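Local structure of precorrin-6y methyltransferase/putative decarboxylase (Methanothermobacter thermautotrophicus, 1L3I) at residues V154-N160 against P178-Y183; M1-F7 against T44-E50; A91-L95 against E115-I120. The protein probably catalyses S-adenosyl-L-methionine-dependent methylation of cobalt-precorrin-6B at C-15, followed by decarboxylation at C-12, yielding cobalt-precorrin-7 in anaerobic cobalamin biosynthesis. All blocks are in the same frame, centred on the assembly; numbering follows the deposited sequence.

Contact 1 of 3, residues V154-N160 against P178-Y183; sequences VNITELN and PVALIY
Tyr183 lays its phenol ring across the neighbouring strand, so that Asn155 meets one face of the ring with its CB, 3.6 Å from the ring centroid. The carbon stands off-centre, toward the hydroxyl end. The ring reaches over because Tyr183 CG takes the position between its own backbone N and carbonyl carbon (chi1 58°). The Asn155 amide plane is turned only 20° from the ring, but CB does the touching. Thr157 comes in at the ring edge, OG1 lying 3.8 Å from Tyr183 CE2. One water joins the two side chains, bonded to Tyr183 OH, Thr157 OG1 and the carbonyl O of Ile156.

Beneath these groups runs an antiparallel pair from the beta hairpin formed by strands 155-167 and 170-183, which forms one margin of the mixed seven-stranded sheet within this chain, in a Rossmann-like methyltransferase. Asn155-Tyr183, Thr157-Leu181 and Leu159-Val179 are hydrogen-bonded pairs; the bond from Leu159 N to Val179 O, at 2.9 Å, is almost straight, whereas the return bond from Val179 N is weak.

The other face carries Ile156, Ile182, Ala180 and Glu158; Ala180 and Ile182 pack on helix 137-149. Ile156 and Ile182 lie side by side, pointing the same way, with their CG1 atoms 4.1 Å apart. Val154 extends this apolar patch, its CG1 3.6 Å from Ile182 CG2. Glu158 bends at chi2 (123°), which lays its carboxylate along the partner strand: OE1 is 3.6 Å from Ala180 CB, while OE2 approaches Pro178 CB at 3.5 Å. Lys140 of that helix forms a salt bridge with OE2. Along the outer side of 155-167, Thr157 to Asn160 pair antiparallel with a strand of a second subunit, carrying the sheet across the interface of the tetramer.

Contact 2 of 3, residues M1-F7 against T44-E50; sequences MIPDDEF and TGGVTLE. With SAH (S-adenosyl-L-homocysteine), chain G.
The N-terminal segment approaches the start of helix 46-52 at its two ends: the CA atoms of Met1 and Glu50 are 7.0 Å apart and those of Phe7 and Thr44 7.5 Å, while the 3-10 turn at Asp4 and Asp5 bows away between them. On the other side of the contact the chain turns at Gly45 (phi 109°) into the helix. Gly46 N there donates a 3.0 Å hydrogen bond to OXT of S-adenosyl-L-homocysteine, and Gly45 N adds a weak one, as expected of a glycine-rich Rossmann-type loop.

Glu50 bends at chi2 (-58°) and curls its carboxylate back to the N-terminal residues. OE2 uses its syn lone pair to accept the amide N-H of Ile2 at 3.0 Å and 165°. It also takes a salt bridge from Arg22. OE1 lies 3.8 Å from the SE atom of Met1, a selenomethionine whose side chain crosses Glu50 at about a right angle. With an alanine here, the Ile2 amide and the Arg22 guanidinium would probably lose their shared acceptor, loosening the hold on the chain start.

Leu49 touches Ile2 and Phe7 through one methyl: CD2 is 3.7 Å from Ile2 CD1 and 3.6 Å from Phe7 CE2. The same ring carbon of Phe7 rests 3.7 Å from Gly46 CA.

Helix 19-29 flanks the contact, with Met26 packing on Glu50 and Arg22 on Phe7; from helix 65-77, Asn74 touches Phe7 and Leu75 touches Leu49.

Contact 3 of 3, residues A91-L95 against E115-I120; sequences APEAL and EILRII. With SAH (S-adenosyl-L-homocysteine), chain G.
A carboxylate lying against a proline ring marks this helix pair: Glu115 OE2 comes within 3.3 Å of Pro92 CB, and the two side chains cross at about a right angle. Glu115 is fully extended, with CG opposite the backbone N (chi1 -175°), which carries its acid group to the neighbouring helix. Helices 91-95 and 113-122 follow strands 84-88 and 101-106 of the Rossmann-like methyltransferase fold, and both lie on the same face of its sheet, where Ala91, Leu95 and Ile116 all touch Val40 of strand 36-40. The axes of segments 91-95 and 115-120 run nearly parallel, 13° apart, as expected for successive crossover connections.

The remaining contact is apolar. Ile119 divides its work between two residues one turn apart: the CG1 arm ends with CD1 3.6 Å from Pro92 CB, while the CG2 branch lies 3.7 Å from Leu95 CB. Leu95 then sends CD1 across Ile116, 4.0 Å from its CG2, and just reaches CG1 of Ile120. Pro92 also touches Ile116, CG to CG1, and so has Glu115, Ile116 and Ile119 as neighbours along one side of the second helix.

Ile116 extends CD1 to Ala91 CB, at 3.9 Å, beside the adenine of S-adenosyl-L-homocysteine. At this first residue of the short helix, the Ala91 backbone N donates to adenine N1 over 2.9 Å with an N-H...N angle of 146°.

Overall arrangement
From the N terminus, contact 2 closes first, bringing the chain start back to helix 46-52 over a loop that holds helix 19-29 and strand 36-40. Contact 3 follows, its two helices coming before and after strand 101-106 in the chain. Contact 1 comes last and closes the C-terminal hairpin. The three stand in series along the chain; none nests in or crosses another. Contacts 2 and 3 lie on opposite sides of the chain's centre, about 24 Å apart between centres, yet both touch S-adenosyl-L-homocysteine, one at its carboxylate and the other at its adenine. Contact 1 ties the antiparallel part of the central sheet to the tetramer interface, its nearest atoms about 7 Å from contact 3.

Contact 1 of 3, residues V154-N160 against P178-Y183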
loop_
_atom_site.group_PDB
_atom_site.type_symbol
_atom_site.label_atom_id
_atom_site.label_comp_id
_atom_site.label_asym_id
_atom_site.label_seq_id
_atom_site.Cartn_x
_atom_site.Cartn_y
_atom_site.Cartn_z
ATOM N N VAL A 154 5.389 21.070 -9.228
ATOM C CA VAL A 154 5.757 19.696 -8.874
ATOM C C VAL A 154 4.650 18.803 -8.337
ATOM O O VAL A 154 3.795 19.249 -7.570
ATOM C CB VAL A 154 6.852 19.694 -7.824
ATOM C CG1 VAL A 154 7.384 18.302 -7.637
ATOM C CG2 VAL A 154 7.950 20.642 -8.218
ATOM N N ASN A 155 4.703 17.524 -8.703
ATOM C CA ASN A 155 3.729 16.538 -8.240
ATOM C C ASN A 155 4.435 15.261 -7.813
ATOM O O ASN A 155 5.538 14.990 -8.286
ATOM C CB ASN A 155 2.739 16.194 -9.342
ATOM C CG ASN A 155 1.819 17.334 -9.658
ATOM O OD1 ASN A 155 0.798 17.525 -8.987
ATOM N ND2 ASN A 155 2.186 18.136 -10.662
ATOM N N ILE A 156 3.821 14.492 -6.905
ATOM C CA ILE A 156 4.411 13.227 -6.452
ATOM C C ILE A 156 3.352 12.137 -6.372
ATOM O O ILE A 156 2.263 12.373 -5.853
ATOM C CB ILE A 156 5.149 13.348 -5.056
ATOM C CG1 ILE A 156 5.764 11.993 -4.663
ATOM C CG2 ILE A 156 4.185 13.827 -3.976
ATOM C CD1 ILE A 156 6.686 12.019 -3.492
ATOM N N THR A 157 3.642 10.974 -6.935
ATOM C CA THR A 157 2.742 9.831 -6.870
ATOM C C THR A 157 3.523 8.641 -6.352
ATOM O O THR A 157 4.603 8.342 -6.856
ATOM C CB THR A 157 2.180 9.477 -8.228
ATOM O OG1 THR A 157 1.390 10.563 -8.691
ATOM C CG2 THR A 157 1.328 8.234 -8.162
ATOM N N GLU A 158 3.003 7.982 -5.322
ATOM C CA GLU A 158 3.663 6.818 -4.756
ATOM C C GLU A 158 2.867 5.562 -5.072
ATOM O O GLU A 158 1.689 5.466 -4.722
ATOM C CB GLU A 158 3.793 6.958 -3.256
ATOM C CG GLU A 158 4.620 5.846 -2.665
ATOM C CD GLU A 158 5.807 6.343 -1.886
ATOM O OE1 GLU A 158 6.076 7.568 -1.874
ATOM O OE2 GLU A 158 6.468 5.489 -1.267
ATOM N N LEU A 159 3.519 4.608 -5.722
ATOM C CA LEU A 159 2.857 3.361 -6.062
ATOM C C LEU A 159 3.272 2.185 -5.208
ATOM O O LEU A 159 4.467 1.917 -5.047
ATOM C CB LEU A 159 3.124 2.965 -7.515
ATOM C CG LEU A 159 2.612 3.776 -8.695
ATOM C CD1 LEU A 159 2.731 2.908 -9.950
ATOM C CD2 LEU A 159 1.161 4.171 -8.475
ATOM N N ASN A 160 2.289 1.483 -4.652
ATOM C CA ASN A 160 2.549 0.279 -3.884
ATOM C C ASN A 160 1.856 -0.795 -4.709
ATOM O O ASN A 160 0.623 -0.791 -4.831
ATOM C CB ASN A 160 1.973 0.364 -2.481
ATOM C CG ASN A 160 2.980 0.908 -1.474
ATOM O OD1 ASN A 160 3.863 0.184 -0.990
ATOM N ND2 ASN A 160 2.859 2.186 -1.164
ATOM N N PRO A 178 7.891 0.163 -2.605
ATOM C CA PRO A 178 7.247 1.357 -3.138
ATOM C C PRO A 178 8.196 2.224 -3.951
ATOM O O PRO A 178 9.388 2.270 -3.690
ATOM C CB PRO A 178 6.747 2.059 -1.868
ATOM C CG PRO A 178 7.654 1.604 -0.817
ATOM C CD PRO A 178 7.824 0.143 -1.137
ATOM N N VAL A 179 7.657 2.860 -4.976
ATOM C CA VAL A 179 8.427 3.742 -5.820
ATOM C C VAL A 179 7.598 5.008 -6.009
ATOM O O VAL A 179 6.373 4.939 -6.205
ATOM C CB VAL A 179 8.692 3.104 -7.208
ATOM C CG1 VAL A 179 9.441 4.100 -8.117
ATOM C CG2 VAL A 179 9.498 1.824 -7.042
ATOM N N ALA A 180 8.237 6.163 -5.883
ATOM C CA ALA A 180 7.540 7.426 -6.081
ATOM C C ALA A 180 8.003 8.074 -7.396
ATOM O O ALA A 180 9.153 7.907 -7.828
ATOM C CB ALA A 180 7.806 8.373 -4.907
ATOM N N LEU A 181 7.080 8.753 -8.064
ATOM C CA LEU A 181 7.393 9.448 -9.299
ATOM C C LEU A 181 7.135 10.924 -9.043
ATOM O O LEU A 181 6.010 11.309 -8.696
ATOM C CB LEU A 181 6.523 8.972 -10.470
ATOM C CG LEU A 181 6.674 7.516 -10.918
ATOM C CD1 LEU A 181 5.745 7.267 -12.084
ATOM C CD2 LEU A 181 8.109 7.212 -11.303
ATOM N N ILE A 182 8.207 11.719 -9.066
ATOM C CA ILE A 182 8.118 13.160 -8.868
ATOM C C ILE A 182 8.174 13.752 -10.283
ATOM O O ILE A 182 9.163 13.570 -11.001
ATOM C CB ILE A 182 9.274 13.688 -7.969
ATOM C CG1 ILE A 182 9.166 13.096 -6.567
ATOM C CG2 ILE A 182 9.239 15.213 -7.888
ATOM C CD1 ILE A 182 9.718 11.718 -6.433
ATOM N N TYR A 183 7.115 14.437 -10.702
ATOM C CA TYR A 183 7.074 14.982 -12.051
ATOM C C TYR A 183 6.629 16.440 -12.123
ATOM O O TYR A 183 5.882 16.922 -11.263
ATOM C CB TYR A 183 6.214 14.087 -12.950
ATOM C CG TYR A 183 4.789 13.915 -12.469
ATOM C CD1 TYR A 183 3.762 14.677 -13.029
ATOM C CD2 TYR A 183 4.481 13.077 -11.395
ATOM C CE1 TYR A 183 2.463 14.603 -12.545
ATOM C CE2 TYR A 183 3.186 13.002 -10.902
ATOM C CZ TYR A 183 2.190 13.781 -11.470
ATOM O OH TYR A 183 0.912 13.757 -10.957
HETATM O O HOH W 1 0.407 13.112 -8.081
#

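Contact 2 of 3, residues M1-F7 against T44-E50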
loop_
_atom_site.group_PDB
_atom_site.type_symbol
_atom_site.label_atom_id
_atom_site.label_comp_id
_atom_site.label_asym_id
_atom_site.label_seq_id
_atom_site.Cartn_x
_atom_site.Cartn_y
_atom_site.Cartn_z
HETATM N N MSE A 1 3.841 -2.550 -23.325
HETATM C CA MSE A 1 5.076 -2.700 -22.517
HETATM C C MSE A 1 5.851 -3.970 -22.784
HETATM O O MSE A 1 5.286 -5.035 -23.026
HETATM C CB MSE A 1 4.735 -2.679 -21.039
HETATM C CG MSE A 1 4.073 -1.420 -20.602
HETATM SE SE MSE A 1 5.185 0.116 -20.608
HETATM C CE MSE A 1 4.101 1.155 -21.767
ATOM N N ILE A 2 7.168 -3.839 -22.726
ATOM C CA ILE A 2 8.068 -4.965 -22.887
ATOM C C ILE A 2 8.019 -5.577 -21.490
ATOM O O ILE A 2 8.339 -4.899 -20.498
ATOM C CB ILE A 2 9.481 -4.472 -23.253
ATOM C CG1 ILE A 2 9.446 -3.854 -24.658
ATOM C CG2 ILE A 2 10.481 -5.601 -23.145
ATOM C CD1 ILE A 2 10.604 -2.981 -25.002
ATOM N N PRO A 3 7.510 -6.816 -21.373
ATOM C CA PRO A 3 7.431 -7.451 -20.058
ATOM C C PRO A 3 8.760 -7.382 -19.307
ATOM O O PRO A 3 9.829 -7.415 -19.920
ATOM C CB PRO A 3 7.029 -8.894 -20.400
ATOM C CG PRO A 3 6.262 -8.751 -21.649
ATOM C CD PRO A 3 7.078 -7.749 -22.431
ATOM N N ASP A 4 8.672 -7.312 -17.981
ATOM C CA ASP A 4 9.836 -7.231 -17.099
ATOM C C ASP A 4 10.756 -8.423 -17.273
ATOM O O ASP A 4 11.976 -8.269 -17.332
ATOM C CB ASP A 4 9.399 -7.200 -15.634
ATOM C CG ASP A 4 8.897 -5.842 -15.189
ATOM O OD1 ASP A 4 9.216 -4.840 -15.853
ATOM O OD2 ASP A 4 8.213 -5.769 -14.145
ATOM N N ASP A 5 10.160 -9.613 -17.364
ATOM C CA ASP A 5 10.934 -10.839 -17.501
ATOM C C ASP A 5 11.536 -11.030 -18.865
ATOM O O ASP A 5 12.023 -12.115 -19.175
ATOM C CB ASP A 5 10.106 -12.063 -17.123
ATOM C CG ASP A 5 8.905 -12.269 -18.006
ATOM O OD1 ASP A 5 8.915 -11.903 -19.208
ATOM O OD2 ASP A 5 7.939 -12.842 -17.471
ATOM N N GLU A 6 11.421 -10.005 -19.704
ATOM C CA GLU A 6 11.995 -10.047 -21.039
ATOM C C GLU A 6 13.211 -9.120 -21.165
ATOM O O GLU A 6 13.572 -8.695 -22.266
ATOM C CB GLU A 6 10.942 -9.742 -22.087
ATOM C CG GLU A 6 9.897 -10.834 -22.192
ATOM C CD GLU A 6 8.912 -10.599 -23.322
ATOM O OE1 GLU A 6 9.149 -9.704 -24.165
ATOM O OE2 GLU A 6 7.894 -11.316 -23.361
ATOM N N PHE A 7 13.819 -8.825 -20.018
ATOM C CA PHE A 7 15.017 -7.998 -19.897
ATOM C C PHE A 7 16.084 -8.892 -19.262
ATOM O O PHE A 7 15.809 -9.592 -18.286
ATOM C CB PHE A 7 14.767 -6.819 -18.949
ATOM C CG PHE A 7 13.967 -5.714 -19.552
ATOM C CD1 PHE A 7 12.578 -5.732 -19.508
ATOM C CD2 PHE A 7 14.603 -4.649 -20.183
ATOM C CE1 PHE A 7 11.837 -4.706 -20.085
ATOM C CE2 PHE A 7 13.866 -3.614 -20.766
ATOM C CZ PHE A 7 12.481 -3.642 -20.719
ATOM N N THR A 44 19.375 -1.168 -16.376
ATOM C CA THR A 44 19.094 -2.342 -17.201
ATOM C C THR A 44 18.457 -1.966 -18.558
ATOM O O THR A 44 18.490 -2.748 -19.508
ATOM C CB THR A 44 18.191 -3.325 -16.430
ATOM O OG1 THR A 44 18.835 -3.702 -15.214
ATOM C CG2 THR A 44 17.900 -4.573 -17.229
ATOM N N GLY A 45 17.855 -0.783 -18.635
ATOM C CA GLY A 45 17.254 -0.345 -19.879
ATOM C C GLY A 45 15.745 -0.310 -19.891
ATOM O O GLY A 45 15.148 0.006 -20.915
ATOM N N GLY A 46 15.116 -0.569 -18.751
ATOM C CA GLY A 46 13.663 -0.561 -18.676
ATOM C C GLY A 46 12.971 0.681 -19.239
ATOM O O GLY A 46 11.985 0.583 -19.958
ATOM N N VAL A 47 13.475 1.862 -18.906
ATOM C CA VAL A 47 12.872 3.103 -19.390
ATOM C C VAL A 47 13.349 3.427 -20.804
ATOM O O VAL A 47 12.563 3.848 -21.643
ATOM C CB VAL A 47 13.160 4.264 -18.408
ATOM C CG1 VAL A 47 12.625 5.562 -18.939
ATOM C CG2 VAL A 47 12.538 3.950 -17.043
ATOM N N THR A 48 14.631 3.178 -21.057
ATOM C CA THR A 48 15.225 3.427 -22.369
ATOM C C THR A 48 14.537 2.664 -23.521
ATOM O O THR A 48 14.256 3.240 -24.584
ATOM C CB THR A 48 16.735 3.125 -22.360
ATOM O OG1 THR A 48 17.394 4.106 -21.548
ATOM C CG2 THR A 48 17.315 3.154 -23.768
ATOM N N LEU A 49 14.250 1.379 -23.307
ATOM C CA LEU A 49 13.593 0.570 -24.328
ATOM C C LEU A 49 12.210 1.100 -24.688
ATOM O O LEU A 49 11.867 1.188 -25.869
ATOM C CB LEU A 49 13.514 -0.893 -23.898
ATOM C CG LEU A 49 14.654 -1.756 -24.440
ATOM C CD1 LEU A 49 15.947 -1.520 -23.672
ATOM C CD2 LEU A 49 14.265 -3.193 -24.359
ATOM N N GLU A 50 11.433 1.484 -23.676
ATOM C CA GLU A 50 10.089 2.022 -23.892
ATOM C C GLU A 50 10.123 3.346 -24.645
ATOM O O GLU A 50 9.311 3.577 -25.542
ATOM C CB GLU A 50 9.352 2.197 -22.562
ATOM C CG GLU A 50 9.248 0.920 -21.731
ATOM C CD GLU A 50 8.545 -0.226 -22.459
ATOM O OE1 GLU A 50 7.785 0.020 -23.413
ATOM O OE2 GLU A 50 8.742 -1.386 -22.055
HETATM N N SAH G . 15.348 2.604 -14.716
HETATM C CA SAH G . 16.322 1.564 -15.067
HETATM C CB SAH G . 17.213 1.185 -13.855
HETATM C CG SAH G . 18.042 2.383 -13.312
HETATM S SD SAH G . 19.137 2.042 -11.927
HETATM C C SAH G . 15.571 0.345 -15.582
HETATM O O SAH G . 14.330 0.424 -15.637
HETATM O OXT SAH G . 16.224 -0.656 -15.941
HETATM C "C5'" SAH G . 19.900 3.624 -11.661
HETATM C "C4'" SAH G . 21.082 3.854 -12.534
HETATM O "O4'" SAH G . 21.566 5.155 -12.148
HETATM C "C3'" SAH G . 22.317 2.839 -12.351
HETATM O "O3'" SAH G . 22.685 1.986 -13.482
HETATM C "C2'" SAH G . 23.409 3.837 -11.901
HETATM O "O2'" SAH G . 24.778 3.506 -12.184
HETATM C "C1'" SAH G . 22.913 5.121 -12.525
HETATM N N9 SAH G . 23.395 6.402 -12.025
HETATM C C8 SAH G . 23.293 6.904 -10.705
HETATM N N7 SAH G . 23.814 8.090 -10.611
HETATM C C5 SAH G . 24.297 8.397 -11.904
HETATM C C6 SAH G . 24.955 9.513 -12.452
HETATM N N6 SAH G . 25.257 10.590 -11.718
HETATM N N1 SAH G . 25.292 9.509 -13.772
HETATM C C2 SAH G . 24.985 8.435 -14.488
HETATM N N3 SAH G . 24.372 7.333 -14.092
HETATM C C4 SAH G . 24.046 7.366 -12.783
#

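Contact 3 of 3, residues A91-L95 against E115-I120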
loop_
_atom_site.group_PDB
_atom_site.type_symbol
_atom_site.label_atom_id
_atom_site.label_comp_id
_atom_site.label_asym_id
_atom_site.label_seq_id
_atom_site.Cartn_x
_atom_site.Cartn_y
_atom_site.Cartn_z
ATOM N N ALA A 91 26.432 11.690 -15.212
ATOM C CA ALA A 91 25.346 12.466 -15.803
ATOM C C ALA A 91 25.553 13.942 -16.130
ATOM O O ALA A 91 25.284 14.357 -17.260
ATOM C CB ALA A 91 24.064 12.301 -14.987
ATOM N N PRO A 92 25.997 14.763 -15.158
ATOM C CA PRO A 92 26.168 16.184 -15.505
ATOM C C PRO A 92 27.072 16.435 -16.716
ATOM O O PRO A 92 26.681 17.169 -17.627
ATOM C CB PRO A 92 26.703 16.779 -14.215
ATOM C CG PRO A 92 26.030 15.918 -13.167
ATOM C CD PRO A 92 26.294 14.545 -13.738
ATOM N N GLU A 93 28.222 15.755 -16.757
ATOM C CA GLU A 93 29.169 15.876 -17.865
ATOM C C GLU A 93 28.482 15.505 -19.169
ATOM O O GLU A 93 28.567 16.247 -20.155
ATOM C CB GLU A 93 30.397 14.963 -17.640
ATOM C CG GLU A 93 31.158 14.467 -18.913
ATOM C CD GLU A 93 30.635 13.120 -19.469
ATOM O OE1 GLU A 93 30.499 12.150 -18.675
ATOM O OE2 GLU A 93 30.363 13.022 -20.700
ATOM N N ALA A 94 27.798 14.358 -19.153
ATOM C CA ALA A 94 27.098 13.809 -20.314
ATOM C C ALA A 94 25.939 14.677 -20.773
ATOM O O ALA A 94 25.748 14.877 -21.978
ATOM C CB ALA A 94 26.609 12.414 -20.007
ATOM N N LEU A 95 25.169 15.185 -19.812
ATOM C CA LEU A 95 24.003 16.029 -20.101
ATOM C C LEU A 95 24.370 17.295 -20.865
ATOM O O LEU A 95 23.587 17.770 -21.682
ATOM C CB LEU A 95 23.264 16.408 -18.812
ATOM C CG LEU A 95 22.300 15.393 -18.203
ATOM C CD1 LEU A 95 21.960 15.851 -16.803
ATOM C CD2 LEU A 95 21.045 15.246 -19.066
ATOM N N GLU A 115 22.213 18.915 -9.084
ATOM C CA GLU A 115 23.012 19.352 -10.231
ATOM C C GLU A 115 22.372 18.892 -11.538
ATOM O O GLU A 115 22.237 19.675 -12.482
ATOM C CB GLU A 115 24.419 18.768 -10.111
ATOM C CG GLU A 115 25.397 19.216 -11.164
ATOM C CD GLU A 115 26.780 18.600 -10.979
ATOM O OE1 GLU A 115 26.984 17.836 -10.000
ATOM O OE2 GLU A 115 27.669 18.885 -11.821
ATOM N N ILE A 116 22.021 17.602 -11.578
ATOM C CA ILE A 116 21.396 16.938 -12.716
ATOM C C ILE A 116 20.117 17.665 -13.092
ATOM O O ILE A 116 19.886 17.937 -14.268
ATOM C CB ILE A 116 21.061 15.463 -12.362
ATOM C CG1 ILE A 116 22.343 14.645 -12.250
ATOM C CG2 ILE A 116 20.122 14.831 -13.395
ATOM C CD1 ILE A 116 22.098 13.240 -11.731
ATOM N N LEU A 117 19.304 18.007 -12.095
ATOM C CA LEU A 117 18.050 18.710 -12.363
ATOM C C LEU A 117 18.257 20.131 -12.897
ATOM O O LEU A 117 17.670 20.494 -13.915
ATOM C CB LEU A 117 17.146 18.722 -11.126
ATOM C CG LEU A 117 16.461 17.411 -10.750
ATOM C CD1 LEU A 117 15.621 17.684 -9.525
ATOM C CD2 LEU A 117 15.613 16.862 -11.897
ATOM N N ARG A 118 19.119 20.914 -12.242
ATOM C CA ARG A 118 19.414 22.282 -12.674
ATOM C C ARG A 118 19.811 22.281 -14.139
ATOM O O ARG A 118 19.363 23.132 -14.890
ATOM C CB ARG A 118 20.564 22.877 -11.878
ATOM C CG ARG A 118 20.201 23.432 -10.521
ATOM C CD ARG A 118 21.434 24.060 -9.921
ATOM N NE ARG A 118 21.276 24.457 -8.537
ATOM C CZ ARG A 118 22.127 24.131 -7.569
ATOM N NH1 ARG A 118 23.200 23.381 -7.834
ATOM N NH2 ARG A 118 21.947 24.594 -6.327
ATOM N N ILE A 119 20.674 21.339 -14.518
ATOM C CA ILE A 119 21.124 21.191 -15.908
ATOM C C ILE A 119 19.950 20.811 -16.806
ATOM O O ILE A 119 19.799 21.370 -17.884
ATOM C CB ILE A 119 22.256 20.117 -16.053
ATOM C CG1 ILE A 119 23.510 20.544 -15.277
ATOM C CG2 ILE A 119 22.564 19.835 -17.519
ATOM C CD1 ILE A 119 24.571 19.457 -15.161
ATOM N N ILE A 120 19.139 19.837 -16.389
ATOM C CA ILE A 120 17.989 19.436 -17.207
ATOM C C ILE A 120 17.093 20.656 -17.434
ATOM O O ILE A 120 16.548 20.827 -18.509
ATOM C CB ILE A 120 17.153 18.267 -16.573
ATOM C CG1 ILE A 120 17.913 16.935 -16.672
ATOM C CG2 ILE A 120 15.804 18.136 -17.283
ATOM C CD1 ILE A 120 17.220 15.766 -15.996
HETATM N N SAH G . 15.348 2.604 -14.716
HETATM C CA SAH G . 16.322 1.564 -15.067
HETATM C CB SAH G . 17.213 1.185 -13.855
HETATM C CG SAH G . 18.042 2.383 -13.312
HETATM S SD SAH G . 19.137 2.042 -11.927
HETATM C C SAH G . 15.571 0.345 -15.582
HETATM O O SAH G . 14.330 0.424 -15.637
HETATM O OXT SAH G . 16.224 -0.656 -15.941
HETATM C "C5'" SAH G . 19.900 3.624 -11.661
HETATM C "C4'" SAH G . 21.082 3.854 -12.534
HETATM O "O4'" SAH G . 21.566 5.155 -12.148
HETATM C "C3'" SAH G . 22.317 2.839 -12.351
HETATM O "O3'" SAH G . 22.685 1.986 -13.482
HETATM C "C2'" SAH G . 23.409 3.837 -11.901
HETATM O "O2'" SAH G . 24.778 3.506 -12.184
HETATM C "C1'" SAH G . 22.913 5.121 -12.525
HETATM N N9 SAH G . 23.395 6.402 -12.025
HETATM C C8 SAH G . 23.293 6.904 -10.705
HETATM N N7 SAH G . 23.814 8.090 -10.611
HETATM C C5 SAH G . 24.297 8.397 -11.904
HETATM C C6 SAH G . 24.955 9.513 -12.452
HETATM N N6 SAH G . 25.257 10.590 -11.718
HETATM N N1 SAH G . 25.292 9.509 -13.772
HETATM C C2 SAH G . 24.985 8.435 -14.488
HETATM N N3 SAH G . 24.372 7.333 -14.092
HETATM C C4 SAH G . 24.046 7.366 -12.783
#